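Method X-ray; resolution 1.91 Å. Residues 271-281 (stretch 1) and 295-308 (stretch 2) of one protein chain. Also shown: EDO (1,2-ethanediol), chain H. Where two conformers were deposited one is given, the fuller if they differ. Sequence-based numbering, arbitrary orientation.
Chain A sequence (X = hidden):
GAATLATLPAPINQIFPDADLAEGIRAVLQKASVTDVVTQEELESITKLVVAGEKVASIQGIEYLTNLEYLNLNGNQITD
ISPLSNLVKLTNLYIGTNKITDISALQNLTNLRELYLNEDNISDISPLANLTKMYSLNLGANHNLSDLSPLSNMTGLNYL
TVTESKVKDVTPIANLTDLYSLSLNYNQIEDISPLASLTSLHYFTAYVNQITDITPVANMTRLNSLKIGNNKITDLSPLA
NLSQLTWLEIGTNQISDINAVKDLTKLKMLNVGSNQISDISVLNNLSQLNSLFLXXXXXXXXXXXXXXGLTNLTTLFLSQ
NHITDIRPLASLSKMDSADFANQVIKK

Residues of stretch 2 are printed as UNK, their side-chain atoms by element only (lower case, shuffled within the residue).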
# COMPACT_ATOMS: atom_id res chain seq x y z
N ASN A 271 -6.72 17.70 3.94
CA ASN A 271 -8.02 17.38 3.37
C ASN A 271 -8.98 16.99 4.49
O ASN A 271 -8.88 15.89 5.04
CB ASN A 271 -7.93 16.27 2.29
CG ASN A 271 -9.25 15.94 1.63
OD1 ASN A 271 -10.35 16.36 2.06
ND2 ASN A 271 -9.19 15.17 0.56
N VAL A 272 -9.92 17.89 4.80
CA VAL A 272 -10.95 17.68 5.82
C VAL A 272 -12.35 17.92 5.19
O VAL A 272 -13.28 18.28 5.89
CB VAL A 272 -10.72 18.53 7.11
CG1 VAL A 272 -9.57 17.97 7.95
CG2 VAL A 272 -10.48 20.00 6.78
N GLY A 273 -12.47 17.68 3.88
CA GLY A 273 -13.73 17.81 3.16
C GLY A 273 -14.74 16.80 3.67
O GLY A 273 -14.35 15.73 4.13
N SER A 274 -16.05 17.14 3.63
CA SER A 274 -17.13 16.25 4.07
C SER A 274 -17.01 15.88 5.58
O SER A 274 -16.93 14.71 5.98
CB SER A 274 -17.20 14.99 3.19
OG SER A 274 -17.47 15.37 1.85
N ASN A 275 -17.00 16.92 6.40
CA ASN A 275 -16.99 16.82 7.85
C ASN A 275 -18.05 17.80 8.39
O ASN A 275 -18.98 18.15 7.65
CB ASN A 275 -15.58 17.04 8.41
CG ASN A 275 -14.72 15.80 8.32
OD1 ASN A 275 -14.97 14.82 9.00
ND2 ASN A 275 -13.73 15.80 7.42
N GLN A 276 -17.94 18.20 9.67
CA GLN A 276 -18.91 19.09 10.30
C GLN A 276 -18.18 20.30 10.93
O GLN A 276 -18.60 20.80 11.97
CB GLN A 276 -19.73 18.29 11.34
CG GLN A 276 -20.62 17.22 10.71
CD GLN A 276 -21.17 16.23 11.72
OE1 GLN A 276 -21.91 16.60 12.64
NE2 GLN A 276 -20.86 14.94 11.54
N ILE A 277 -17.12 20.78 10.28
CA ILE A 277 -16.28 21.87 10.78
C ILE A 277 -16.94 23.25 10.59
O ILE A 277 -17.36 23.59 9.48
CB ILE A 277 -14.87 21.81 10.13
CG1 ILE A 277 -14.17 20.47 10.50
CG2 ILE A 277 -14.01 23.02 10.54
CD1 ILE A 277 -13.31 19.87 9.40
N SER A 278 -17.01 24.06 11.66
CA SER A 278 -17.58 25.41 11.56
C SER A 278 -16.54 26.48 11.94
O SER A 278 -16.78 27.66 11.71
CB SER A 278 -18.83 25.54 12.43
OG SER A 278 -18.54 25.19 13.78
N ASP A 279 -15.38 26.08 12.49
CA ASP A 279 -14.33 27.03 12.85
C ASP A 279 -12.97 26.56 12.36
O ASP A 279 -12.59 25.41 12.59
CB ASP A 279 -14.29 27.29 14.37
CG ASP A 279 -13.40 28.47 14.71
OD1 ASP A 279 -13.89 29.63 14.63
OD2 ASP A 279 -12.19 28.27 14.93
N ILE A 280 -12.21 27.46 11.72
CA ILE A 280 -10.90 27.15 11.17
C ILE A 280 -9.85 28.21 11.57
O ILE A 280 -8.83 28.34 10.90
CB ILE A 280 -11.00 27.01 9.61
CG1 ILE A 280 -11.72 28.21 8.97
CG2 ILE A 280 -11.64 25.67 9.20
CD1 ILE A 280 -11.57 28.32 7.53
N SER A 281 -10.08 28.94 12.69
CA SER A 281 -9.14 29.98 13.15
C SER A 281 -7.72 29.44 13.39
O SER A 281 -6.76 30.18 13.19
CB SER A 281 -9.68 30.71 14.38
OG SER A 281 -10.04 29.79 15.39
N UNK A 295 -14.40 21.74 1.49
CA UNK A 295 -15.73 21.58 0.87
C UNK A 295 -16.62 20.72 1.77
O UNK A 295 -16.10 19.88 2.51
c UNK A 295 -14.83 19.61 -0.45
o UNK A 295 -13.60 19.59 -0.27
n UNK A 295 -15.55 18.50 -0.44
c UNK A 295 -15.59 20.91 -0.51
N UNK A 296 -17.95 20.91 1.70
CA UNK A 296 -18.94 20.12 2.45
C UNK A 296 -18.69 20.13 3.97
O UNK A 296 -18.57 19.09 4.63
n UNK A 296 -20.75 18.80 0.23
c UNK A 296 -19.46 18.70 0.46
c UNK A 296 -19.01 18.69 1.89
o UNK A 296 -18.64 18.74 -0.45
N UNK A 297 -18.59 21.34 4.50
CA UNK A 297 -18.42 21.59 5.93
C UNK A 297 -19.48 22.61 6.32
O UNK A 297 -20.46 22.74 5.58
c UNK A 297 -16.98 22.02 6.24
c UNK A 297 -16.10 20.83 6.46
o UNK A 297 -16.25 20.12 7.44
n UNK A 297 -15.20 20.55 5.50
N UNK A 298 -19.30 23.33 7.43
CA UNK A 298 -20.31 24.28 7.89
C UNK A 298 -19.69 25.69 8.05
O UNK A 298 -20.02 26.42 8.98
o UNK A 298 -22.82 22.62 11.10
c UNK A 298 -22.33 21.88 10.24
n UNK A 298 -22.46 20.56 10.30
c UNK A 298 -20.93 23.77 9.20
c UNK A 298 -21.66 22.43 9.01
N UNK A 299 -18.83 26.07 7.09
CA UNK A 299 -18.15 27.38 7.10
C UNK A 299 -19.02 28.49 6.52
O UNK A 299 -19.88 28.24 5.68
c UNK A 299 -15.25 26.57 8.21
c UNK A 299 -16.82 27.32 6.34
c UNK A 299 -14.66 26.20 5.80
c UNK A 299 -15.79 26.27 6.79
N UNK A 300 -18.74 29.72 6.94
CA UNK A 300 -19.45 30.91 6.49
C UNK A 300 -18.51 32.03 6.11
O UNK A 300 -17.30 31.85 6.09
N UNK A 301 -19.07 33.21 5.86
CA UNK A 301 -18.33 34.39 5.43
C UNK A 301 -17.25 34.83 6.42
O UNK A 301 -16.19 35.28 5.98
c UNK A 301 -20.23 35.23 4.00
o UNK A 301 -19.95 34.36 3.16
c UNK A 301 -19.30 35.54 5.16
n UNK A 301 -21.34 35.93 3.93
N UNK A 302 -17.51 34.70 7.73
CA UNK A 302 -16.58 35.09 8.80
C UNK A 302 -15.33 34.20 8.84
O UNK A 302 -14.36 34.54 9.52
o UNK A 302 -19.52 33.49 9.20
c UNK A 302 -17.29 35.05 10.17
c UNK A 302 -18.87 32.96 10.13
c UNK A 302 -17.64 33.65 10.69
o UNK A 302 -19.19 31.86 10.65
N UNK A 303 -15.33 33.06 8.12
CA UNK A 303 -14.20 32.14 8.14
C UNK A 303 -13.27 32.35 6.98
O UNK A 303 -12.27 31.62 6.88
c UNK A 303 -14.73 30.69 8.09
o UNK A 303 -16.84 29.88 8.83
o UNK A 303 -15.43 30.61 10.37
c UNK A 303 -15.74 30.37 9.17
N UNK A 304 -13.57 33.30 6.10
CA UNK A 304 -12.80 33.49 4.88
C UNK A 304 -11.51 34.28 5.08
O UNK A 304 -10.51 33.99 4.39
c UNK A 304 -14.25 30.72 3.98
c UNK A 304 -13.67 34.13 3.81
c UNK A 304 -13.58 33.39 2.51
se UNK A 304 -14.44 31.62 2.30
N UNK A 305 -11.51 35.22 6.02
CA UNK A 305 -10.34 36.07 6.33
C UNK A 305 -9.10 35.24 6.66
O UNK A 305 -8.01 35.57 6.18
o UNK A 305 -9.16 39.13 9.69
c UNK A 305 -9.78 38.24 7.57
c UNK A 305 -10.67 37.02 7.49
c UNK A 305 -10.02 39.12 8.78
o UNK A 305 -11.07 39.80 8.83
N UNK A 306 -9.25 34.15 7.44
CA UNK A 306 -8.13 33.29 7.82
C UNK A 306 -7.58 32.55 6.57
O UNK A 306 -6.35 32.48 6.40
c UNK A 306 -8.44 32.32 9.01
c UNK A 306 -7.19 31.57 9.46
c UNK A 306 -9.57 31.34 8.70
N UNK A 307 -8.47 32.08 5.66
CA UNK A 307 -8.02 31.38 4.44
C UNK A 307 -7.25 32.34 3.53
O UNK A 307 -6.26 31.94 2.93
c UNK A 307 -11.11 28.99 4.01
c UNK A 307 -8.60 29.90 2.47
c UNK A 307 -9.16 30.65 3.67
c UNK A 307 -9.91 29.68 4.61
N UNK A 308 -7.69 33.59 3.45
CA UNK A 308 -7.02 34.62 2.66
C UNK A 308 -5.57 34.87 3.04
O UNK A 308 -4.80 35.33 2.19
C1 EDO H . -14.50 14.41 0.53
O1 EDO H . -15.13 15.67 0.39
C2 EDO H . -13.05 14.61 1.03
O2 EDO H . -12.47 15.65 0.28
O HOH W 1 -21.92 19.28 7.59
O HOH W 2 -23.45 18.89 11.99
O HOH W 3 -13.00 30.28 11.58

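Position 295 has four side-chain atoms: two carbons, the second carrying one oxygen and one nitrogen. That is an amide one carbon from the backbone, so the residue is Asn295. Its backbone O accepts a hydrogen bond from Ser274 N at 3.0 Å (160°), and Asn295 ND2 donates to EDO O1 at 3.0 Å, the diol oxygen that also pairs with Ser274 OG at 2.8 Å.

Position 296 repeats the pattern of two carbons, one oxygen and one nitrogen. Its CB lies 3.7 Å from Ser274 OG, and its backbone O receives a weak bond from Asn275 N (3.2 Å, 134°). The short amide makes it Asn296; its OD1 accepts from Asn295 ND2 at 3.1 Å.

At 297 the same four atoms recur, but the terminal group reaches stretch 1. The nitrogen lies 3.0 Å from Val272 O at 171°, and the oxygen 3.0 Å from Ile277 N at 163°. A carbonyl acceptor beside the nitrogen and an amide donor beside the oxygen fix the orientation of the group in Asn297: ND2 donates and OD1 accepts. Chi1 of -86° and chi2 of -69° nearly match those of Asn275, at -81° and -68°.

Position 298 has three carbons in line, the third bearing one oxygen and one nitrogen; its nitrogen lies 3.7 Å from Gln276 CB. This longer amide is Gln298. Its backbone N donates to Ile277 O at 2.8 Å (152°). Water 2 accepts from Gln298 NE2 (2.6 Å) and donates to Gln276 OE1 (2.8 Å).

Position 299 has four carbons forked at the second, one tip of the fork 3.8 Å from Ile280 CG2, and is Leu299. Position 300 has no side-chain atoms and is Gly300; a modelled CB would clash within its own stretch.

Position 301, two carbons with one oxygen and one nitrogen, is Asn301, out of reach of stretch 1. Position 302, three carbons and two oxygens, is Glu302, also without contact. Position 303, two carbons and two oxygens, is the shorter acid, Asp303. Its OD2 accepts from Gly300 N at 2.7 Å, and water 3 donates to its OD1 (2.7 Å) while accepting from Ile280 N (2.9 Å).

At position 304 an unbranched chain of two carbons, selenium and one carbon marks Met304, modelled as selenomethionine. Position 305 has three carbons, the third carrying two oxygens, and is Glu305, which is out of reach of stretch 1. Position 306 has one carbon carrying two more, one of them 3.8 Å from Ile280 CD1; it is Val306. Position 307 has four carbons forked at the first, the end of its two-carbon arm 3.6 Å from Ile280 CD1; it is Ile307. Position 308, with none, is Gly308.

The contact buries 716 Å² in total. At one end, backbone bonds and the two-ended amide of Asn297 hold the loops in register; at the other, Ile280, with 102 Å² covered, packs against Leu299, Val306 and Ile307.

Stretch 2 295-308: NNNQLGNEDMEVIG
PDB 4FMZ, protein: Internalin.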